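Local coordinates for protein adenosine deaminase (Burkholderia ambifaria, PDB 4GXW) that binds a zinc ion and belongs to the adenosine and AMP deaminase family of TIM-barrel amidohydrolases, probably acting as a purine deaminase, at residues Arg142-Ala145 and Arg146-Ile150; Ala135-Val138 and Thr139-Asp143; Ser269-Leu272 and Arg273-Pro276; Trp173-Ala176 and Asn177-Asp180. All coordinates share one frame; numbering follows the deposited sequence.

Contact 1 (Arg142-Ala145 and Arg146-Ile150)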
ATOM      1  N   ARG A 142      10.761   1.639  15.417  1.00  9.60           N
ATOM      2  CA  ARG A 142      10.728   2.079  16.808  1.00 11.83           C
ATOM      3  C   ARG A 142      11.165   3.534  16.933  1.00 11.24           C
ATOM      4  O   ARG A 142      10.565   4.304  17.692  1.00 11.70           O
ATOM      5  CB  ARG A 142      11.571   1.145  17.680  1.00 11.57           C
ATOM      6  CG  ARG A 142      10.920  -0.216  17.858  1.00 13.19           C
ATOM      7  CD  ARG A 142      11.798  -1.232  18.569  1.00 14.20           C
ATOM      8  NE  ARG A 142      11.151  -2.542  18.596  1.00 14.24           N
ATOM      9  CZ  ARG A 142      11.753  -3.670  18.953  1.00 16.87           C
ATOM     10  NH1 ARG A 142      13.027  -3.661  19.335  1.00 18.50           N
ATOM     11  NH2 ARG A 142      11.074  -4.808  18.922  1.00 16.79           N
ATOM     12  N   ASP A 143      12.167   3.928  16.149  1.00 10.56           N
ATOM     13  CA  ASP A 143      12.606   5.325  16.115  1.00 12.10           C
ATOM     14  C   ASP A 143      11.504   6.260  15.608  1.00 11.93           C
ATOM     15  O   ASP A 143      11.330   7.361  16.129  1.00 13.15           O
ATOM     16  CB  ASP A 143      13.855   5.512  15.240  1.00 12.90           C
ATOM     17  CG  ASP A 143      15.106   4.904  15.844  1.00 15.17           C
ATOM     18  OD1 ASP A 143      15.100   4.551  17.042  1.00 18.34           O
ATOM     19  OD2 ASP A 143      16.111   4.799  15.109  1.00 17.40           O
ATOM     20  N   ALA A 144      10.759   5.819  14.596  1.00 11.22           N
ATOM     21  CA  ALA A 144       9.683   6.643  14.040  1.00 11.05           C
ATOM     22  C   ALA A 144       8.511   6.761  15.013  1.00 11.34           C
ATOM     23  O   ALA A 144       7.865   7.815  15.085  1.00 13.30           O
ATOM     24  CB  ALA A 144       9.209   6.089  12.704  1.00 11.14           C
ATOM     25  N   ALA A 145       8.215   5.690  15.747  1.00 12.75           N
ATOM     26  CA  ALA A 145       7.178   5.771  16.775  1.00 11.77           C
ATOM     27  C   ALA A 145       7.578   6.792  17.837  1.00 13.51           C
ATOM     28  O   ALA A 145       6.763   7.614  18.263  1.00 15.55           O
ATOM     29  CB  ALA A 145       6.927   4.413  17.401  1.00 13.87           C
ATOM     30  N   ARG A 146       8.844   6.749  18.240  1.00 13.48           N
ATOM     31  CA  ARG A 146       9.390   7.661  19.233  1.00 17.28           C
ATOM     32  C   ARG A 146       9.352   9.114  18.759  1.00 15.64           C
ATOM     33  O   ARG A 146       8.969  10.019  19.515  1.00 17.33           O
ATOM     34  CB  ARG A 146      10.837   7.255  19.524  1.00 13.97           C
ATOM     35  CG  ARG A 146      11.577   8.133  20.516  1.00 18.92           C
ATOM     36  CD  ARG A 146      13.078   7.897  20.415  1.00 21.63           C
ATOM     37  NE  ARG A 146      13.593   8.301  19.110  1.00 23.50           N
ATOM     38  CZ  ARG A 146      14.739   7.879  18.587  1.00 21.71           C
ATOM     39  NH1 ARG A 146      15.511   7.032  19.259  1.00 24.29           N
ATOM     40  NH2 ARG A 146      15.116   8.307  17.390  1.00 21.85           N
ATOM     41  N   ASP A 147       9.750   9.335  17.511  1.00 13.82           N
ATOM     42  CA  ASP A 147       9.928  10.690  16.988  1.00 14.47           C
ATOM     43  C   ASP A 147       8.659  11.332  16.415  1.00 18.15           C
ATOM     44  O   ASP A 147       8.490  12.554  16.504  1.00 19.17           O
ATOM     45  CB  ASP A 147      11.052  10.727  15.943  1.00 16.24           C
ATOM     46  CG  ASP A 147      12.417  10.425  16.540  1.00 17.55           C
ATOM     47  OD1 ASP A 147      12.564  10.497  17.780  1.00 17.21           O
ATOM     48  OD2 ASP A 147      13.356  10.123  15.773  1.00 17.17           O
ATOM     49  N   PHE A 148       7.769  10.522  15.843  1.00 16.55           N
ATOM     50  CA  PHE A 148       6.593  11.052  15.150  1.00 14.83           C
ATOM     51  C   PHE A 148       5.264  10.503  15.675  1.00 14.83           C
ATOM     52  O   PHE A 148       4.194  10.949  15.248  1.00 20.55           O
ATOM     53  CB  PHE A 148       6.716  10.804  13.642  1.00 17.65           C
ATOM     54  CG  PHE A 148       8.097  11.044  13.107  1.00 18.57           C
ATOM     55  CD1 PHE A 148       8.644  12.321  13.105  1.00 18.34           C
ATOM     56  CD2 PHE A 148       8.860   9.990  12.621  1.00 17.78           C
ATOM     57  CE1 PHE A 148       9.923  12.542  12.622  1.00 20.19           C
ATOM     58  CE2 PHE A 148      10.136  10.207  12.136  1.00 21.28           C
ATOM     59  CZ  PHE A 148      10.669  11.484  12.136  1.00 22.85           C
ATOM     60  N   GLY A 149       5.330   9.537  16.586  1.00 13.48           N
ATOM     61  CA  GLY A 149       4.138   8.984  17.209  1.00 14.64           C
ATOM     62  C   GLY A 149       3.343   8.046  16.319  1.00 14.50           C
ATOM     63  O   GLY A 149       2.220   7.665  16.660  1.00 20.33           O
ATOM     64  N   ILE A 150       3.917   7.658  15.182  1.00 11.79           N
ATOM     65  CA  ILE A 150       3.226   6.776  14.249  1.00 12.78           C
ATOM     66  C   ILE A 150       3.487   5.315  14.599  1.00 12.01           C
ATOM     67  O   ILE A 150       4.636   4.930  14.844  1.00 14.58           O
ATOM     68  CB  ILE A 150       3.645   7.063  12.781  1.00 10.70           C
ATOM     69  CG1 ILE A 150       2.891   6.168  11.799  1.00 11.40           C
ATOM     70  CG2 ILE A 150       5.170   6.935  12.582  1.00 11.90           C
ATOM     71  CD1 ILE A 150       3.142   6.541  10.335  1.00 11.14           C
TER
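Arg146 lies alongside Asp143, one turn earlier in helix 130-148, and its side chain can be followed outward atom by atom. CB sits against two backbone carbonyls, 3.4 Å from Asp143 O and slightly farther from Arg142 O. With CG anti to the backbone N (chi1 178°) and a bend at chi3, the chain folds back so that the guanidinium lies over the Asp143 side chain, the carboxylate and guanidinium planes being only 15° apart. NH1 stands 3.4 Å from Asp143 OD1 in a long, weak ion pair: OD1 sits over the flat group, where no N-H points at it. The edge serves Asp147 instead: NE reaches Asp147 OD1 at 2.8 Å, and NH2 reaches Asp147 OD2 at 3.0 Å in a nearly straight bond (176°). Tyr99 also hydrogen-bonds Asp147 OD2. Beyond the network, Ala144 CB meets Phe148 CD2 at 3.9 Å, and Gly149, with positive phi, ends the helix while its N bonds to Ala145 O at 2.9 Å. The firm hold is thus the two-bond grip on Asp147, to which Asp143 adds a weaker electrostatic contribution; the guanidinium probably offsets the like charges of the two carboxylates.

Contact 2 (Ala135-Val138 and Thr139-Asp143)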
ATOM      1  N   ALA A 135      16.041  -6.644  11.969  1.00  9.09           N
ATOM      2  CA  ALA A 135      16.368  -5.834  13.137  1.00 10.34           C
ATOM      3  C   ALA A 135      16.512  -4.361  12.762  1.00  9.67           C
ATOM      4  O   ALA A 135      16.072  -3.480  13.493  1.00 11.09           O
ATOM      5  CB  ALA A 135      17.630  -6.343  13.817  1.00 11.67           C
ATOM      6  N   ALA A 136      17.122  -4.099  11.610  1.00  9.51           N
ATOM      7  CA  ALA A 136      17.333  -2.721  11.178  1.00 10.46           C
ATOM      8  C   ALA A 136      16.006  -2.033  10.850  1.00  9.58           C
ATOM      9  O   ALA A 136      15.770  -0.879  11.229  1.00  9.25           O
ATOM     10  CB  ALA A 136      18.267  -2.675   9.985  1.00 12.32           C
ATOM     11  N   ILE A 137      15.131  -2.735  10.135  1.00  9.44           N
ATOM     12  CA  ILE A 137      13.822  -2.168   9.831  1.00  8.66           C
ATOM     13  C   ILE A 137      13.037  -1.893  11.114  1.00 10.54           C
ATOM     14  O   ILE A 137      12.425  -0.836  11.259  1.00  9.66           O
ATOM     15  CB  ILE A 137      13.016  -3.083   8.872  1.00  8.06           C
ATOM     16  CG1 ILE A 137      13.712  -3.150   7.508  1.00  8.48           C
ATOM     17  CG2 ILE A 137      11.589  -2.558   8.708  1.00  9.25           C
ATOM     18  CD1 ILE A 137      13.185  -4.235   6.584  1.00 10.78           C
ATOM     19  N   VAL A 138      13.072  -2.843  12.043  1.00 10.48           N
ATOM     20  CA  VAL A 138      12.376  -2.697  13.320  1.00 10.15           C
ATOM     21  C   VAL A 138      12.908  -1.491  14.107  1.00 10.73           C
ATOM     22  O   VAL A 138      12.138  -0.755  14.727  1.00 10.24           O
ATOM     23  CB  VAL A 138      12.447  -4.003  14.149  1.00 11.52           C
ATOM     24  CG1 VAL A 138      11.998  -3.769  15.573  1.00 12.73           C
ATOM     25  CG2 VAL A 138      11.582  -5.079  13.493  1.00 13.20           C
ATOM     26  N   THR A 139      14.217  -1.260  14.047  1.00 10.05           N
ATOM     27  CA  THR A 139      14.799  -0.081  14.678  1.00 11.31           C
ATOM     28  C   THR A 139      14.236   1.195  14.063  1.00 10.97           C
ATOM     29  O   THR A 139      13.890   2.144  14.780  1.00 11.35           O
ATOM     30  CB  THR A 139      16.323  -0.073  14.553  1.00 12.31           C
ATOM     31  OG1 THR A 139      16.854  -1.191  15.277  1.00 15.17           O
ATOM     32  CG2 THR A 139      16.913   1.206  15.126  1.00 14.20           C
ATOM     33  N   GLY A 140      14.136   1.216  12.737  1.00 10.35           N
ATOM     34  CA  GLY A 140      13.569   2.362  12.048  1.00 10.89           C
ATOM     35  C   GLY A 140      12.132   2.593  12.489  1.00  9.06           C
ATOM     36  O   GLY A 140      11.728   3.739  12.717  1.00 10.92           O
ATOM     37  N   MET A 141      11.367   1.512  12.617  1.00  9.30           N
ATOM     38  CA  MET A 141       9.990   1.593  13.111  1.00 10.16           C
ATOM     39  C   MET A 141       9.918   2.147  14.527  1.00  9.13           C
ATOM     40  O   MET A 141       9.121   3.043  14.805  1.00 10.61           O
ATOM     41  CB  MET A 141       9.322   0.217  13.057  1.00  9.20           C
ATOM     42  CG  MET A 141       9.222  -0.322  11.641  1.00  9.15           C
ATOM     43  SD  MET A 141       8.779  -2.061  11.567  1.00  9.98           S
ATOM     44  CE  MET A 141       7.068  -2.015  12.064  1.00 10.29           C
ATOM     45  N   ARG A 142      10.761   1.639  15.417  1.00  9.60           N
ATOM     46  CA  ARG A 142      10.728   2.079  16.808  1.00 11.83           C
ATOM     47  C   ARG A 142      11.165   3.534  16.933  1.00 11.24           C
ATOM     48  O   ARG A 142      10.565   4.304  17.692  1.00 11.70           O
ATOM     49  CB  ARG A 142      11.571   1.145  17.680  1.00 11.57           C
ATOM     50  CG  ARG A 142      10.920  -0.216  17.858  1.00 13.19           C
ATOM     51  CD  ARG A 142      11.798  -1.232  18.569  1.00 14.20           C
ATOM     52  NE  ARG A 142      11.151  -2.542  18.596  1.00 14.24           N
ATOM     53  CZ  ARG A 142      11.753  -3.670  18.953  1.00 16.87           C
ATOM     54  NH1 ARG A 142      13.027  -3.661  19.335  1.00 18.50           N
ATOM     55  NH2 ARG A 142      11.074  -4.808  18.922  1.00 16.79           N
ATOM     56  N   ASP A 143      12.167   3.928  16.149  1.00 10.56           N
ATOM     57  CA  ASP A 143      12.606   5.325  16.115  1.00 12.10           C
ATOM     58  C   ASP A 143      11.504   6.260  15.608  1.00 11.93           C
ATOM     59  O   ASP A 143      11.330   7.361  16.129  1.00 13.15           O
ATOM     60  CB  ASP A 143      13.855   5.512  15.240  1.00 12.90           C
ATOM     61  CG  ASP A 143      15.106   4.904  15.844  1.00 15.17           C
ATOM     62  OD1 ASP A 143      15.100   4.551  17.042  1.00 18.34           O
ATOM     63  OD2 ASP A 143      16.111   4.799  15.109  1.00 17.40           O
TER
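Val138 and Arg142, a turn apart in the middle of helix 130-148, make a face contact between a methyl and a guanidinium. Val138 CG1 is anti to the backbone N (chi1 168°), and the methyl lies 3.3 Å above the guanidinium plane, over its centre. NE and CZ of Arg142 are both 3.4 Å from Val138 CG1, while NE also forms a salt bridge with Glu181.

The hydrogen bonds are those of an alpha-helix, with one side-chain addition. Met141 N to Ile137 O and Arg142 N to Val138 O continue the i to i+4 series. At Ala135 O the acceptor is shared: Thr139 N donates at 2.9 Å and Thr139 OG1 donates at 3.0 Å, from opposite faces of the carbonyl plane. Thr139 OG1 stands anti to its own carbonyl carbon (chi1 -64°), a torsion that directs the hydroxyl back along the helix.

Apolar packing occupies the buried side. Met141 SD lies 4.0 Å from Ile137 CG2, and the two chains cross at a slant. Both touch Phe115 of strand 110-117 and Leu154 of strand 151-159, as expected for an outer helix packed on a TIM barrel.

The chemistry divides the helix by side: the Ile137 and Met141 side chains meet the strands, a hydroxyl doubles the grip on one carbonyl, and a methyl covers an ion-paired guanidinium.

Contact 3 (Ser269-Leu272 and Arg273-Pro276)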
ATOM      1  N   SER A 269      -0.706   1.455 -11.664  1.00 11.17           N
ATOM      2  CA  SER A 269      -0.069   1.717 -12.950  1.00 10.65           C
ATOM      3  C   SER A 269      -0.751   0.993 -14.101  1.00 11.24           C
ATOM      4  O   SER A 269      -0.862   1.543 -15.202  1.00 12.03           O
ATOM      5  CB  SER A 269       1.410   1.334 -12.921  1.00 14.43           C
ATOM      6  OG  SER A 269       2.116   2.059 -11.933  1.00 16.84           O
ATOM      7  N   TYR A 270      -1.166  -0.250 -13.860  1.00 10.21           N
ATOM      8  CA  TYR A 270      -1.783  -1.044 -14.913  1.00 10.62           C
ATOM      9  C   TYR A 270      -2.985  -0.328 -15.522  1.00  9.76           C
ATOM     10  O   TYR A 270      -3.088  -0.222 -16.748  1.00 11.14           O
ATOM     11  CB  TYR A 270      -2.167  -2.444 -14.403  1.00 10.26           C
ATOM     12  CG  TYR A 270      -2.926  -3.271 -15.429  1.00 10.35           C
ATOM     13  CD1 TYR A 270      -2.264  -3.955 -16.448  1.00 11.55           C
ATOM     14  CD2 TYR A 270      -4.312  -3.360 -15.379  1.00 11.41           C
ATOM     15  CE1 TYR A 270      -2.978  -4.701 -17.384  1.00 10.28           C
ATOM     16  CE2 TYR A 270      -5.024  -4.094 -16.304  1.00 11.36           C
ATOM     17  CZ  TYR A 270      -4.354  -4.762 -17.299  1.00 12.14           C
ATOM     18  OH  TYR A 270      -5.069  -5.503 -18.202  1.00 15.11           O
ATOM     19  N   TYR A 271      -3.900   0.156 -14.686  1.00 11.89           N
ATOM     20  CA  TYR A 271      -5.081   0.817 -15.235  1.00 10.46           C
ATOM     21  C   TYR A 271      -4.771   2.167 -15.875  1.00 11.64           C
ATOM     22  O   TYR A 271      -5.396   2.520 -16.869  1.00 12.91           O
ATOM     23  CB  TYR A 271      -6.246   0.889 -14.226  1.00 10.30           C
ATOM     24  CG  TYR A 271      -6.914  -0.462 -14.045  1.00 11.16           C
ATOM     25  CD1 TYR A 271      -7.539  -1.092 -15.116  1.00 11.23           C
ATOM     26  CD2 TYR A 271      -6.903  -1.114 -12.817  1.00 10.19           C
ATOM     27  CE1 TYR A 271      -8.130  -2.342 -14.978  1.00 11.03           C
ATOM     28  CE2 TYR A 271      -7.496  -2.364 -12.663  1.00  9.84           C
ATOM     29  CZ  TYR A 271      -8.108  -2.974 -13.748  1.00  9.09           C
ATOM     30  OH  TYR A 271      -8.691  -4.210 -13.597  1.00 10.79           O
ATOM     31  N   LEU A 272      -3.804   2.902 -15.330  1.00 10.86           N
ATOM     32  CA  LEU A 272      -3.373   4.157 -15.958  1.00 12.04           C
ATOM     33  C   LEU A 272      -2.790   3.913 -17.348  1.00 13.48           C
ATOM     34  O   LEU A 272      -2.955   4.722 -18.261  1.00 15.47           O
ATOM     35  CB  LEU A 272      -2.338   4.879 -15.083  1.00 12.70           C
ATOM     36  CG  LEU A 272      -2.883   5.661 -13.885  1.00 11.70           C
ATOM     37  CD1 LEU A 272      -1.765   6.058 -12.935  1.00 14.31           C
ATOM     38  CD2 LEU A 272      -3.603   6.893 -14.389  1.00 13.89           C
ATOM     39  N   ARG A 273      -2.107   2.785 -17.503  1.00 13.60           N
ATOM     40  CA  ARG A 273      -1.415   2.476 -18.743  1.00 14.61           C
ATOM     41  C   ARG A 273      -2.362   1.909 -19.800  1.00 14.90           C
ATOM     42  O   ARG A 273      -2.208   2.188 -20.992  1.00 19.51           O
ATOM     43  CB  ARG A 273      -0.281   1.494 -18.437  1.00 17.19           C
ATOM     44  CG  ARG A 273       0.651   1.190 -19.579  1.00 25.68           C
ATOM     45  CD  ARG A 273       1.851   0.373 -19.091  1.00 19.22           C
ATOM     46  NE  ARG A 273       1.474  -0.889 -18.453  1.00 15.60           N
ATOM     47  CZ  ARG A 273       1.621  -1.157 -17.160  1.00 14.07           C
ATOM     48  NH1 ARG A 273       2.121  -0.240 -16.336  1.00 18.82           N
ATOM     49  NH2 ARG A 273       1.260  -2.341 -16.681  1.00 16.38           N
ATOM     50  N   THR A 274      -3.358   1.138 -19.372  1.00 14.30           N
ATOM     51  CA  THR A 274      -4.194   0.390 -20.311  1.00 15.10           C
ATOM     52  C   THR A 274      -5.524   1.046 -20.681  1.00 16.80           C
ATOM     53  O   THR A 274      -6.081   0.761 -21.741  1.00 20.19           O
ATOM     54  CB  THR A 274      -4.458  -1.069 -19.829  1.00 14.05           C
ATOM     55  OG1 THR A 274      -5.096  -1.049 -18.543  1.00 14.87           O
ATOM     56  CG2 THR A 274      -3.163  -1.848 -19.746  1.00 15.72           C
ATOM     57  N   LEU A 275      -6.038   1.911 -19.813  1.00 14.78           N
ATOM     58  CA  LEU A 275      -7.276   2.637 -20.099  1.00 16.65           C
ATOM     59  C   LEU A 275      -6.968   3.976 -20.783  1.00 17.21           C
ATOM     60  O   LEU A 275      -6.014   4.653 -20.404  1.00 18.89           O
ATOM     61  CB  LEU A 275      -8.056   2.884 -18.807  1.00 16.03           C
ATOM     62  CG  LEU A 275      -8.540   1.645 -18.051  1.00 16.61           C
ATOM     63  CD1 LEU A 275      -9.235   2.024 -16.753  1.00 15.57           C
ATOM     64  CD2 LEU A 275      -9.474   0.843 -18.936  1.00 21.91           C
ATOM     65  N   PRO A 276      -7.762   4.353 -21.800  1.00 16.73           N
ATOM     66  CA  PRO A 276      -7.567   5.666 -22.427  1.00 16.13           C
ATOM     67  C   PRO A 276      -7.752   6.758 -21.386  1.00 17.76           C
ATOM     68  O   PRO A 276      -8.583   6.603 -20.495  1.00 16.49           O
ATOM     69  CB  PRO A 276      -8.704   5.742 -23.455  1.00 19.11           C
ATOM     70  CG  PRO A 276      -9.077   4.327 -23.722  1.00 25.65           C
ATOM     71  CD  PRO A 276      -8.876   3.612 -22.411  1.00 18.74           C
TER
HETATM   72  O   HOH W   1      -4.997   6.593 -18.658  1.00 19.87           O
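Tyr270 and Thr274 meet in an i to i+4 contact at the end of the short helix 269-274, which follows strand 261-264 in the TIM-barrel domain. The evidence is a CH-pi contact: Thr274 CG2 lies 4.0 Å from the centroid of the Tyr270 ring and 24° off its normal. The same threonine uses its hydroxyl on the backbone. OG1 lies between its backbone N and carbonyl carbon (chi1 58°), from where it donates to Tyr270 O at 2.8 Å, approaching from above the carbonyl plane. Thr274 N donates to that oxygen as well, giving Tyr270 O two firm donors from one residue.

Arg273 comes to the Tyr270 ring differently, NH2 lying near the ring plane at its edge, 3.9 Å from Tyr270 CD1, with ring and guanidinium planes 76° apart. Tyr271 and Leu275 run side by side, and Tyr271 CD1 is 3.9 Å from Leu275 CD1.

Leu275 leaves helical geometry, but its N still bonds to Tyr271 O at 3.1 Å. A water closes the end of the helix by donating to Leu272 O and to Leu275 O, at 2.8 Å from each.

Outward, Arg273 NH1 bonds to Pro73 O, and Ser269 OG to Arg69. Tyr271 meets the His284 ring and Pro285, just after helix 280-283, while loops from earlier in the chain, through Pro10, Arg69 and Pro73, lie on Leu272.

Contact 4 (Trp173-Ala176 and Asn177-Asp180)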
ATOM      1  N   TRP A 173      12.303 -17.738   8.353  1.00 10.61           N
ATOM      2  CA  TRP A 173      13.024 -16.587   8.893  1.00 11.08           C
ATOM      3  C   TRP A 173      12.211 -15.855   9.951  1.00  9.39           C
ATOM      4  O   TRP A 173      12.742 -15.469  10.994  1.00 10.31           O
ATOM      5  CB  TRP A 173      13.399 -15.614   7.775  1.00 12.21           C
ATOM      6  CG  TRP A 173      14.567 -16.047   6.954  1.00 12.37           C
ATOM      7  CD1 TRP A 173      15.672 -16.724   7.390  1.00 15.21           C
ATOM      8  CD2 TRP A 173      14.755 -15.826   5.551  1.00 11.59           C
ATOM      9  NE1 TRP A 173      16.534 -16.935   6.340  1.00 17.71           N
ATOM     10  CE2 TRP A 173      15.989 -16.399   5.200  1.00 14.77           C
ATOM     11  CE3 TRP A 173      14.000 -15.192   4.563  1.00 12.51           C
ATOM     12  CZ2 TRP A 173      16.484 -16.362   3.896  1.00 18.08           C
ATOM     13  CZ3 TRP A 173      14.495 -15.154   3.271  1.00 13.07           C
ATOM     14  CH2 TRP A 173      15.717 -15.746   2.948  1.00 14.18           C
ATOM     15  N   MET A 174      10.927 -15.657   9.672  1.00  8.93           N
ATOM     16  CA  MET A 174      10.047 -14.929  10.587  1.00  9.40           C
ATOM     17  C   MET A 174       9.903 -15.650  11.920  1.00 10.49           C
ATOM     18  O   MET A 174       9.957 -15.021  12.976  1.00 11.64           O
ATOM     19  CB  MET A 174       8.675 -14.692   9.953  1.00  9.85           C
ATOM     20  CG  MET A 174       8.712 -13.693   8.793  1.00 11.11           C
ATOM     21  SD  MET A 174       7.190 -13.662   7.837  1.00 10.54           S
ATOM     22  CE  MET A 174       6.014 -13.059   9.055  1.00 12.42           C
ATOM     23  N   LYS A 175       9.734 -16.970  11.864  1.00 10.60           N
ATOM     24  CA  LYS A 175       9.634 -17.784  13.072  1.00 12.03           C
ATOM     25  C   LYS A 175      10.891 -17.721  13.938  1.00 12.54           C
ATOM     26  O   LYS A 175      10.808 -17.802  15.167  1.00 14.46           O
ATOM     27  CB  LYS A 175       9.341 -19.244  12.706  1.00 12.34           C
ATOM     28  CG  LYS A 175       7.906 -19.479  12.272  1.00 14.54           C
ATOM     29  CD  LYS A 175       7.621 -20.953  11.981  1.00 18.33           C
ATOM     30  CE  LYS A 175       8.124 -21.361  10.604  1.00 23.36           C
ATOM     31  NZ  LYS A 175       7.554 -22.678  10.159  1.00 26.42           N
ATOM     32  N   ALA A 176      12.048 -17.584  13.291  1.00 11.97           N
ATOM     33  CA  ALA A 176      13.339 -17.555  13.973  1.00 13.26           C
ATOM     34  C   ALA A 176      13.667 -16.170  14.524  1.00 13.52           C
ATOM     35  O   ALA A 176      14.640 -16.005  15.269  1.00 16.34           O
ATOM     36  CB  ALA A 176      14.443 -18.021  13.016  1.00 14.49           C
ATOM     37  N   ASN A 177      12.869 -15.176  14.142  1.00 12.94           N
ATOM     38  CA  ASN A 177      13.121 -13.789  14.519  1.00 12.73           C
ATOM     39  C   ASN A 177      11.846 -13.070  14.927  1.00 13.72           C
ATOM     40  O   ASN A 177      11.531 -12.012  14.391  1.00 15.97           O
ATOM     41  CB  ASN A 177      13.746 -13.024  13.349  1.00 15.01           C
ATOM     42  CG  ASN A 177      15.124 -13.522  12.997  1.00 17.80           C
ATOM     43  OD1 ASN A 177      16.122 -13.079  13.577  1.00 20.42           O
ATOM     44  ND2 ASN A 177      15.198 -14.441  12.039  1.00 13.00           N
ATOM     45  N   ARG A 178      11.102 -13.636  15.869  1.00 12.85           N
ATOM     46  CA  ARG A 178       9.807 -13.058  16.210  1.00 13.68           C
ATOM     47  C   ARG A 178       9.954 -11.678  16.833  1.00 14.15           C
ATOM     48  O   ARG A 178      10.862 -11.427  17.630  1.00 15.28           O
ATOM     49  CB  ARG A 178       9.006 -13.984  17.126  1.00 16.41           C
ATOM     50  CG  ARG A 178       8.464 -15.222  16.421  1.00 14.22           C
ATOM     51  CD  ARG A 178       7.585 -16.040  17.361  1.00 16.29           C
ATOM     52  NE  ARG A 178       7.045 -17.245  16.734  1.00 17.23           N
ATOM     53  CZ  ARG A 178       5.900 -17.293  16.060  1.00 16.61           C
ATOM     54  NH1 ARG A 178       5.164 -16.202  15.918  1.00 18.50           N
ATOM     55  NH2 ARG A 178       5.488 -18.435  15.527  1.00 20.31           N
ATOM     56  N   ALA A 179       9.063 -10.776  16.441  1.00 13.40           N
ATOM     57  CA  ALA A 179       9.034  -9.428  16.982  1.00 12.75           C
ATOM     58  C   ALA A 179       7.610  -8.929  16.883  1.00 13.82           C
ATOM     59  O   ALA A 179       6.915  -9.234  15.915  1.00 13.96           O
ATOM     60  CB  ALA A 179       9.969  -8.516  16.202  1.00 14.72           C
ATOM     61  N   ASP A 180       7.180  -8.152  17.874  1.00 14.36           N
ATOM     62  CA  ASP A 180       5.815  -7.636  17.888  1.00 16.81           C
ATOM     63  C   ASP A 180       5.496  -6.806  16.648  1.00 13.76           C
ATOM     64  O   ASP A 180       4.350  -6.753  16.205  1.00 18.02           O
ATOM     65  CB  ASP A 180       5.557  -6.808  19.149  1.00 19.85           C
ATOM     66  CG  ASP A 180       5.482  -7.658  20.406  1.00 27.57           C
ATOM     67  OD1 ASP A 180       5.465  -8.904  20.295  1.00 27.22           O
ATOM     68  OD2 ASP A 180       5.435  -7.076  21.510  1.00 31.21           O
TER
HETATM   69  O   HOH W   2       9.221 -12.301  12.454  1.00 12.15           O
HETATM   70  O   HOH W   3      11.860 -16.064  17.348  1.00 19.95           O
HETATM   71  O   HOH W   4       8.904 -19.214  16.463  1.00 24.58           O
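Asn177 folds its side-chain amide back onto the backbone of helix 164-176, bonding to Trp173 at the outer rim of the TIM barrel. ND2 donates to Trp173 O at 2.9 Å in an almost straight bond (172°), and the acceptor lies in the amide plane. The torsion chi1 of -66°, with CG anti to the carbonyl carbon, turns the amide back along the helix to reach it. Asn177 N meanwhile donates to Met174 O at 3.1 Å, arriving from above that carbonyl plane and not along a lone pair. These two bonds use the neighbouring carbonyls of Trp173 and Met174.

In the next shell, Lys175 and Arg178 extend alongside each other, Lys175 CG being 4.2 Å from Arg178 NH2. The guanidinium has a further partner in Ala209 O. Helix 130-148 borders the turn: Tyr130 stacks on Trp173, and Gln134 donates to Asn177 O, so Asn177 is fixed through its own carbonyl as well. Met174, on the buried side, packs on Tyr130, Val182 and Phe211.

Two waters link Lys175 to Arg178. One molecule joins Lys175 O to Arg178 N. A second donates to Lys175 O at 2.7 Å and accepts from Arg178 NE, also at 2.7 Å.

In the fold
Contacts 1 and 2 overlap on helix 130-148, sharing Arg142 and Asp143, with centres about 10 Å apart. Contact 4 lies beside this helix: its centre is about 14 Å from that of contact 2 and its nearest atoms about 5 Å away, and Tyr130 and Gln134 of the helix bridge the interval. Contact 3 is on the opposite side of the chain's centre, about 36 to 38 Å from the others between centres. It is also nearest the metal, the Ser269 side chain lying about 10 Å from the zinc ion held by His35, His37, His216 and Asp301. Contact 2 approaches the site through Ile137, about 11 Å from His37 between side chains; contacts 1 and 4 lie away from it.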